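Local coordinates for putative transcriptional regulator (Streptomyces coelicolor, PDB 2ZB9), which probably binds DNA at regulatory sequences through a helix-turn-helix and controls transcription as a member of the TetR family, at residues F46-V49 with A50-G54; V55-T58 with T59-W63; A97-R100 with A101-H104; H150-L154 with G155-P159. All coordinates share one frame; numbering follows the deposited sequence.

Contact 1 of 4, residues F46-V49 with A50-G54; sequences FERV and ARVSG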
# COMPACT_ATOMS: atom_id res chain seq x y z
N PHE A 46 -5.46 26.82 -7.87
CA PHE A 46 -6.48 27.14 -8.86
C PHE A 46 -6.10 28.44 -9.59
O PHE A 46 -6.29 28.56 -10.80
CB PHE A 46 -7.84 27.30 -8.17
CG PHE A 46 -8.51 25.99 -7.85
CD1 PHE A 46 -9.40 25.41 -8.76
CD2 PHE A 46 -8.26 25.33 -6.66
CE1 PHE A 46 -10.02 24.19 -8.48
CE2 PHE A 46 -8.87 24.10 -6.37
CZ PHE A 46 -9.75 23.53 -7.28
N GLU A 47 -5.55 29.39 -8.84
CA GLU A 47 -5.12 30.67 -9.40
C GLU A 47 -4.01 30.48 -10.42
O GLU A 47 -3.96 31.18 -11.44
CB GLU A 47 -4.62 31.59 -8.28
CG GLU A 47 -5.52 32.78 -7.96
CD GLU A 47 -6.12 32.72 -6.56
OE1 GLU A 47 -6.73 33.73 -6.13
OE2 GLU A 47 -5.99 31.67 -5.90
N ARG A 48 -3.13 29.54 -10.15
CA ARG A 48 -2.01 29.24 -11.03
C ARG A 48 -2.51 28.55 -12.30
O ARG A 48 -2.09 28.89 -13.41
CB ARG A 48 -1.02 28.34 -10.28
CG ARG A 48 0.25 27.99 -11.03
CD ARG A 48 1.29 29.09 -10.97
NE ARG A 48 2.50 28.68 -11.68
CZ ARG A 48 3.47 27.95 -11.16
NH1 ARG A 48 3.41 27.53 -9.90
NH2 ARG A 48 4.51 27.61 -11.91
N VAL A 49 -3.41 27.59 -12.14
CA VAL A 49 -3.97 26.87 -13.29
C VAL A 49 -4.79 27.82 -14.16
O VAL A 49 -4.72 27.77 -15.40
CB VAL A 49 -4.88 25.71 -12.82
CG1 VAL A 49 -5.62 25.11 -14.02
CG2 VAL A 49 -4.05 24.64 -12.12
N ALA A 50 -5.57 28.69 -13.53
CA ALA A 50 -6.39 29.63 -14.27
C ALA A 50 -5.52 30.57 -15.10
O ALA A 50 -5.83 30.87 -16.25
CB ALA A 50 -7.26 30.43 -13.32
N ARG A 51 -4.42 31.04 -14.52
CA ARG A 51 -3.52 31.95 -15.22
C ARG A 51 -2.83 31.28 -16.39
O ARG A 51 -2.76 31.83 -17.49
CB ARG A 51 -2.45 32.50 -14.26
CG ARG A 51 -1.50 33.52 -14.91
CD ARG A 51 -0.56 34.16 -13.89
NE ARG A 51 0.36 33.20 -13.30
CZ ARG A 51 1.37 32.62 -13.95
NH1 ARG A 51 1.59 32.90 -15.23
NH2 ARG A 51 2.14 31.75 -13.33
N VAL A 52 -2.34 30.07 -16.15
CA VAL A 52 -1.63 29.30 -17.16
C VAL A 52 -2.50 28.82 -18.32
O VAL A 52 -2.05 28.76 -19.47
CB VAL A 52 -0.96 28.06 -16.52
CG1 VAL A 52 -0.27 27.23 -17.57
CG2 VAL A 52 0.05 28.52 -15.47
N SER A 53 -3.75 28.47 -18.02
CA SER A 53 -4.65 27.97 -19.06
C SER A 53 -5.48 29.05 -19.74
O SER A 53 -5.90 28.89 -20.89
CB SER A 53 -5.59 26.92 -18.47
OG SER A 53 -6.49 27.51 -17.54
N GLY A 54 -5.73 30.15 -19.04
CA GLY A 54 -6.53 31.22 -19.61
C GLY A 54 -8.01 31.02 -19.31
O GLY A 54 -8.86 31.76 -19.79
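Ser-53 and Val-49 meet through two hydrogen bonds on one carbonyl oxygen. Ser-53 N donates to Val-49 O at 2.9 Å, and Ser-53 OG donates to Val-49 O at 2.8 Å. The two donors arrive from opposite faces of the carbonyl plane. The serine torsion explains this: OG sits between the backbone N and the carbonyl carbon (chi1 68°), which folds it back over the preceding turn. OG is also bonded to Val-55 N, so it links the end of the helix to the turn beyond.

The other hydrogen bonds are the i to i+4 ladder of the helix. Ala-50 N bonds Phe-46 O, Arg-51 N bonds Glu-47 O, and Val-52 N bonds Arg-48 O. Gly-54 N continues the series to Ala-50 O, and Gly-54 leaves the helix with positive phi.

Among charged groups, Arg-48 NE lies 3.5 Å from Arg-51 NH2. The planes are nearly parallel, 9° apart, but the two side chains meet at a slant. These are like charges and two donors, not a bond. Arg-48 has its own salt bridge, to Glu-39, which probably eases the crowding of charge.

Val-52 CG2 presses on Arg-48 O at 3.0 Å, a tight carbon-to-oxygen contact, and lies over one face of the Arg-51 guanidinium, offset toward its rim. Val-49 touches Val-28 and Val-32 of helix 20-39. Helix 46-53 is the first helix of the predicted TetR helix-turn-helix.

Contact 2 of 4, residues V55-T58 with T59-W63; sequences VSKT and TLYKW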
# COMPACT_ATOMS: atom_id res chain seq x y z
N VAL A 55 -8.31 30.00 -18.52
CA VAL A 55 -9.69 29.69 -18.14
C VAL A 55 -9.93 30.23 -16.73
O VAL A 55 -9.10 30.06 -15.84
CB VAL A 55 -9.94 28.17 -18.19
CG1 VAL A 55 -11.38 27.85 -17.76
CG2 VAL A 55 -9.67 27.64 -19.60
N SER A 56 -11.07 30.89 -16.53
CA SER A 56 -11.39 31.48 -15.23
C SER A 56 -11.52 30.46 -14.10
O SER A 56 -11.91 29.32 -14.32
CB SER A 56 -12.68 32.30 -15.32
OG SER A 56 -13.79 31.45 -15.54
N LYS A 57 -11.21 30.91 -12.89
CA LYS A 57 -11.31 30.06 -11.71
C LYS A 57 -12.74 29.59 -11.51
O LYS A 57 -12.97 28.47 -11.05
CB LYS A 57 -10.83 30.82 -10.47
CG LYS A 57 -9.36 31.17 -10.49
CD LYS A 57 -9.04 32.30 -9.52
CE LYS A 57 -9.39 31.93 -8.09
NZ LYS A 57 -9.20 33.10 -7.18
N THR A 58 -13.69 30.44 -11.86
CA THR A 58 -15.11 30.12 -11.73
C THR A 58 -15.40 28.78 -12.38
O THR A 58 -16.04 27.91 -11.80
CB THR A 58 -15.99 31.19 -12.41
OG1 THR A 58 -15.83 32.44 -11.73
CG2 THR A 58 -17.46 30.78 -12.39
N THR A 59 -14.92 28.63 -13.61
CA THR A 59 -15.11 27.40 -14.35
C THR A 59 -14.34 26.26 -13.67
O THR A 59 -14.84 25.14 -13.57
CB THR A 59 -14.62 27.56 -15.79
OG1 THR A 59 -15.25 28.71 -16.37
CG2 THR A 59 -14.96 26.34 -16.61
N LEU A 60 -13.13 26.56 -13.21
CA LEU A 60 -12.28 25.57 -12.55
C LEU A 60 -12.98 25.01 -11.31
O LEU A 60 -13.06 23.79 -11.13
CB LEU A 60 -10.95 26.22 -12.15
CG LEU A 60 -9.74 26.09 -13.08
CD1 LEU A 60 -10.14 26.08 -14.54
CD2 LEU A 60 -8.78 27.22 -12.77
N TYR A 61 -13.49 25.89 -10.46
CA TYR A 61 -14.18 25.48 -9.25
C TYR A 61 -15.36 24.56 -9.54
O TYR A 61 -15.66 23.65 -8.77
CB TYR A 61 -14.65 26.72 -8.48
CG TYR A 61 -13.54 27.49 -7.80
CD1 TYR A 61 -13.66 28.86 -7.56
CD2 TYR A 61 -12.37 26.86 -7.38
CE1 TYR A 61 -12.64 29.58 -6.92
CE2 TYR A 61 -11.35 27.56 -6.74
CZ TYR A 61 -11.49 28.93 -6.52
OH TYR A 61 -10.49 29.63 -5.89
N LYS A 62 -16.03 24.79 -10.67
CA LYS A 62 -17.18 23.97 -11.05
C LYS A 62 -16.79 22.53 -11.37
O LYS A 62 -17.50 21.58 -11.00
CB LYS A 62 -17.88 24.55 -12.28
CG LYS A 62 -18.49 25.92 -12.11
CD LYS A 62 -19.17 26.33 -13.40
CE LYS A 62 -19.72 27.75 -13.36
NZ LYS A 62 -20.31 28.09 -14.68
N TRP A 63 -15.67 22.36 -12.07
CA TRP A 63 -15.21 21.04 -12.45
C TRP A 63 -14.42 20.31 -11.37
O TRP A 63 -14.45 19.08 -11.29
CB TRP A 63 -14.35 21.12 -13.72
CG TRP A 63 -15.11 21.54 -14.93
CD1 TRP A 63 -16.43 21.30 -15.21
CD2 TRP A 63 -14.58 22.21 -16.08
NE1 TRP A 63 -16.74 21.76 -16.46
CE2 TRP A 63 -15.63 22.33 -17.02
CE3 TRP A 63 -13.31 22.71 -16.41
CZ2 TRP A 63 -15.45 22.93 -18.27
CZ3 TRP A 63 -13.14 23.31 -17.66
CH2 TRP A 63 -14.21 23.42 -18.57
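Lys-57 and Tyr-61 lie side by side on helix 57-63, the second helix of the predicted helix-turn-helix and, as in other TetR proteins, probably the recognition helix. The lysine can be followed outward. Its CB stands over one face of the Tyr-61 ring, 4.2 Å from CE1. CG is anti to the carbonyl carbon (chi1 -66°), and the chain bends at chi3. That bend leaves CE of Lys-57 at 3.4 Å from Tyr-61 OH. NZ goes on to a salt bridge with Glu-47 of helix 46-53. The tyrosine ring also meets Phe-46 of that helix.

One short backbone bond lies beneath this pair. Tyr-61 N donates to Lys-57 O at 2.7 Å, with an N-H...O angle of 171°. Leu-60 N bonds Ser-56 O.

Ser-56 is the N-cap residue. Thr-59 N makes a weak bond to its O. Thr-59 OG1 donates to Ser-56 OG at 3.2 Å, so the two hydroxyls join across the first turn.

Val-55 supplies the apolar side. Its CG1 lies 3.8 Å from Thr-59 CB and 3.9 Å from Leu-60 CD1. Val-55 and Leu-60 both reach Val-28 of helix 20-39. Thr-58 and Lys-62 also run alongside each other, with Thr-58 CG2 3.9 Å from Lys-62 CE. Thr-59 CG2 rests 3.5 Å above one face of the Trp-63 ring, offset toward its rim.

Contact 3 of 4, residues A97-R100 with A101-H104; sequences AQLR and AFTH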
# COMPACT_ATOMS: atom_id res chain seq x y z
N ALA A 97 5.66 -5.37 -19.17
CA ALA A 97 5.82 -4.06 -19.80
C ALA A 97 5.08 -2.96 -19.04
O ALA A 97 5.61 -1.87 -18.85
CB ALA A 97 5.32 -4.10 -21.25
N GLN A 98 3.87 -3.25 -18.58
CA GLN A 98 3.09 -2.25 -17.84
C GLN A 98 3.67 -2.00 -16.45
O GLN A 98 3.77 -0.86 -16.02
CB GLN A 98 1.62 -2.68 -17.75
CG GLN A 98 0.63 -1.57 -17.41
CD GLN A 98 0.71 -1.10 -15.98
OE1 GLN A 98 1.15 -1.83 -15.10
NE2 GLN A 98 0.27 0.13 -15.73
N LEU A 99 4.04 -3.06 -15.74
CA LEU A 99 4.61 -2.91 -14.40
C LEU A 99 5.93 -2.14 -14.45
O LEU A 99 6.26 -1.41 -13.51
CB LEU A 99 4.86 -4.27 -13.73
CG LEU A 99 3.87 -4.94 -12.75
CD1 LEU A 99 3.21 -3.88 -11.87
CD2 LEU A 99 2.83 -5.71 -13.52
N ARG A 100 6.69 -2.31 -15.53
CA ARG A 100 7.96 -1.59 -15.66
C ARG A 100 7.74 -0.10 -15.92
O ARG A 100 8.46 0.74 -15.38
CB ARG A 100 8.82 -2.21 -16.76
CG ARG A 100 9.56 -3.46 -16.28
CD ARG A 100 10.12 -4.30 -17.42
NE ARG A 100 10.72 -5.52 -16.87
CZ ARG A 100 10.96 -6.63 -17.56
NH1 ARG A 100 10.67 -6.71 -18.85
NH2 ARG A 100 11.49 -7.68 -16.93
N ALA A 101 6.75 0.22 -16.75
CA ALA A 101 6.45 1.62 -17.02
C ALA A 101 5.94 2.24 -15.70
O ALA A 101 6.27 3.38 -15.36
CB ALA A 101 5.40 1.74 -18.11
N PHE A 102 5.17 1.45 -14.95
CA PHE A 102 4.63 1.90 -13.67
C PHE A 102 5.76 2.17 -12.69
O PHE A 102 5.79 3.20 -12.02
CB PHE A 102 3.71 0.81 -13.09
CG PHE A 102 3.15 1.15 -11.74
CD1 PHE A 102 2.23 2.17 -11.59
CD2 PHE A 102 3.53 0.41 -10.62
CE1 PHE A 102 1.68 2.47 -10.33
CE2 PHE A 102 2.99 0.70 -9.36
CZ PHE A 102 2.06 1.72 -9.22
N THR A 103 6.70 1.23 -12.62
CA THR A 103 7.85 1.36 -11.74
C THR A 103 8.69 2.58 -12.11
O THR A 103 9.17 3.30 -11.24
CB THR A 103 8.72 0.08 -11.79
OG1 THR A 103 8.01 -0.98 -11.15
CG2 THR A 103 10.05 0.30 -11.07
N HIS A 104 8.87 2.81 -13.40
CA HIS A 104 9.64 3.95 -13.86
C HIS A 104 8.97 5.23 -13.35
O HIS A 104 9.61 6.10 -12.78
CB HIS A 104 9.72 3.98 -15.38
CG HIS A 104 10.40 5.20 -15.92
ND1 HIS A 104 11.77 5.33 -15.97
CD2 HIS A 104 9.89 6.37 -16.40
CE1 HIS A 104 12.08 6.52 -16.45
NE2 HIS A 104 10.96 7.17 -16.72
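Thr-103 reaches back to Leu-99 because its first torsion (-70°) sets OG1 beside its own backbone N and anti to the carbonyl carbon. From there Thr-103 OG1 donates to Leu-99 O at 3.0 Å. Thr-103 N donates to Leu-99 O as well, at 2.8 Å. The hydroxyl and the amide approach from opposite faces of the carbonyl plane, each tilted out of it. One oxygen thus takes two bonds. The hydroxyl gains a partner within its own helix.

Phe-102 is turned the other way. Its CG is anti to the backbone N (chi1 177°), which carries the ring away from the preceding turn. Leu-99 O is still near the plane of the ring, at its edge. Leu-99 CD1 is 4.5 Å from Phe-102 CD2, a loose apolar contact. The ring makes edge-to-face contacts with Trp-171 and Tyr-175 of helix 163-179.

Gln-98 bends at chi2, and its amide stands 28° from the plane of the Phe-102 ring. OE1 is 4.2 Å from Phe-102 CB. The polar partners of this buried amide lie elsewhere: OE1 accepts from Trp-171 NE1, and NE2 donates to Leu-83 O.

The backbone bonds are regular. Ala-101 N bonds Ala-97 O, Phe-102 N bonds Gln-98 O, and His-104 N bonds Arg-100 O at 2.9 Å. Arg-100 extends to a salt bridge with Asp-187. Leu-99 and Thr-103 both touch Val-190 of helix 187-199. This is the middle of an amphipathic helix, 91-108, packed against helices 163-179 and 187-199 in the all-helical C-terminal domain of a TetR-type regulator.

Contact 4 of 4, residues H150-L154 with G155-P159; sequences HAREL and GQIRP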
# COMPACT_ATOMS: atom_id res chain seq x y z
N HIS A 150 -9.34 -10.15 -19.70
CA HIS A 150 -9.17 -10.47 -21.11
C HIS A 150 -8.26 -11.70 -21.23
O HIS A 150 -8.56 -12.62 -21.97
CB HIS A 150 -8.56 -9.28 -21.87
CG HIS A 150 -8.49 -9.49 -23.36
ND1 HIS A 150 -9.56 -9.95 -24.09
CD2 HIS A 150 -7.49 -9.28 -24.24
CE1 HIS A 150 -9.22 -10.01 -25.37
NE2 HIS A 150 -7.97 -9.61 -25.49
N ALA A 151 -7.17 -11.71 -20.47
CA ALA A 151 -6.27 -12.85 -20.48
C ALA A 151 -7.02 -14.09 -20.01
O ALA A 151 -6.84 -15.18 -20.55
CB ALA A 151 -5.08 -12.59 -19.56
N ARG A 152 -7.89 -13.93 -19.01
CA ARG A 152 -8.65 -15.07 -18.50
C ARG A 152 -9.62 -15.60 -19.56
O ARG A 152 -9.78 -16.82 -19.71
CB ARG A 152 -9.42 -14.67 -17.24
CG ARG A 152 -10.12 -15.85 -16.54
CD ARG A 152 -10.80 -15.41 -15.25
NE ARG A 152 -11.89 -14.47 -15.52
CZ ARG A 152 -12.47 -13.71 -14.60
NH1 ARG A 152 -12.08 -13.77 -13.34
NH2 ARG A 152 -13.42 -12.86 -14.96
N GLU A 153 -10.25 -14.69 -20.30
CA GLU A 153 -11.19 -15.07 -21.35
C GLU A 153 -10.46 -15.82 -22.46
O GLU A 153 -11.03 -16.71 -23.09
CB GLU A 153 -11.89 -13.83 -21.93
CG GLU A 153 -12.78 -13.11 -20.91
CD GLU A 153 -13.32 -11.77 -21.39
OE1 GLU A 153 -14.05 -11.12 -20.60
OE2 GLU A 153 -13.03 -11.36 -22.54
N LEU A 154 -9.19 -15.47 -22.69
CA LEU A 154 -8.40 -16.14 -23.71
C LEU A 154 -7.75 -17.41 -23.16
O LEU A 154 -7.03 -18.11 -23.87
CB LEU A 154 -7.30 -15.21 -24.24
CG LEU A 154 -7.71 -13.89 -24.91
CD1 LEU A 154 -6.47 -13.24 -25.54
CD2 LEU A 154 -8.76 -14.16 -25.99
N GLY A 155 -8.01 -17.70 -21.89
CA GLY A 155 -7.47 -18.89 -21.27
C GLY A 155 -6.05 -18.83 -20.71
O GLY A 155 -5.49 -19.87 -20.37
N GLN A 156 -5.47 -17.64 -20.59
CA GLN A 156 -4.11 -17.53 -20.08
C GLN A 156 -4.07 -17.44 -18.55
O GLN A 156 -3.00 -17.46 -17.94
CB GLN A 156 -3.42 -16.31 -20.69
CG GLN A 156 -3.67 -16.18 -22.19
CD GLN A 156 -2.73 -15.21 -22.87
OE1 GLN A 156 -2.43 -14.13 -22.35
NE2 GLN A 156 -2.26 -15.58 -24.06
N ILE A 157 -5.24 -17.33 -17.95
CA ILE A 157 -5.38 -17.25 -16.51
C ILE A 157 -6.53 -18.20 -16.18
O ILE A 157 -7.53 -18.22 -16.88
CB ILE A 157 -5.75 -15.80 -16.06
CG1 ILE A 157 -4.51 -14.90 -16.20
CG2 ILE A 157 -6.26 -15.80 -14.61
CD1 ILE A 157 -4.76 -13.44 -15.83
N ARG A 158 -6.37 -19.01 -15.13
CA ARG A 158 -7.42 -19.95 -14.76
C ARG A 158 -8.74 -19.21 -14.64
O ARG A 158 -8.79 -18.09 -14.15
CB ARG A 158 -7.06 -20.67 -13.45
CG ARG A 158 -5.82 -21.56 -13.60
CD ARG A 158 -5.54 -22.46 -12.39
NE ARG A 158 -5.04 -21.73 -11.22
CZ ARG A 158 -5.80 -21.32 -10.22
NH1 ARG A 158 -7.11 -21.55 -10.23
NH2 ARG A 158 -5.26 -20.69 -9.18
N PRO A 159 -9.83 -19.82 -15.12
CA PRO A 159 -11.15 -19.18 -15.07
C PRO A 159 -11.73 -18.89 -13.69
O PRO A 159 -12.59 -18.02 -13.55
CB PRO A 159 -12.02 -20.13 -15.91
CG PRO A 159 -11.36 -21.46 -15.73
CD PRO A 159 -9.89 -21.14 -15.78
O HOH W 1 -9.53 -19.31 -18.52
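Gln-156 N donates to Ala-151 O at 2.8 Å and Gly-155 N to Arg-152 O at 2.9 Å, the two bonds of a Schellman motif that ends helix 126-153. The second donor stands well above the carbonyl plane of Arg-152. Gly-155 has a positive phi (84°), a backbone shape that glycine takes up readily. The chain then turns back, and Ile-157 comes alongside the last turn of the helix.

Its side chain packs against that turn. Ile-157 CD1 lies on Ala-151 CB at 3.8 Å, and Ile-157 CB is 4.0 Å from Arg-152 CB. Arg-152 runs along the returning chain. Its CG is anti to the backbone N (chi1 -173°), which lays CG 3.5 Å from Ile-157 O; chi2 is also extended (177°), and CD comes to 3.5 Å from Arg-158 O. Its NH1 bonds Val-161 O, ahead of helix 163-179.

Gln-156 NE2 bonds Gly-89 O, and its OE1 accepts from Val-91 N. Arg-158 pairs with Asp-160 and also bonds Gly-200 of the second subunit, so this turn meets the dimer partner. One water bridges the two segments, donating to Arg-152 O and to Ile-157 O, each at 2.8 Å.

Contacts 1 and 2 are surface contacts on successive helices of the helix-turn-helix, with centres about 9 Å apart. They touch directly, joined by a salt bridge and by aromatic packing. Contacts 3 and 4 belong to the C-terminal domain and are both partly buried, but their centres are about 22 Å apart and they do not touch. Contact 3 is nearest the centre of the chain and turns aromatic and amide groups inward. Contact 4 lies at a helix end and reaches the second subunit. Contacts 1 and 3 share a side-chain hydroxyl folded onto a helix carbonyl. Contact 2 instead pairs two hydroxyls, and contact 4 uses a bridging water.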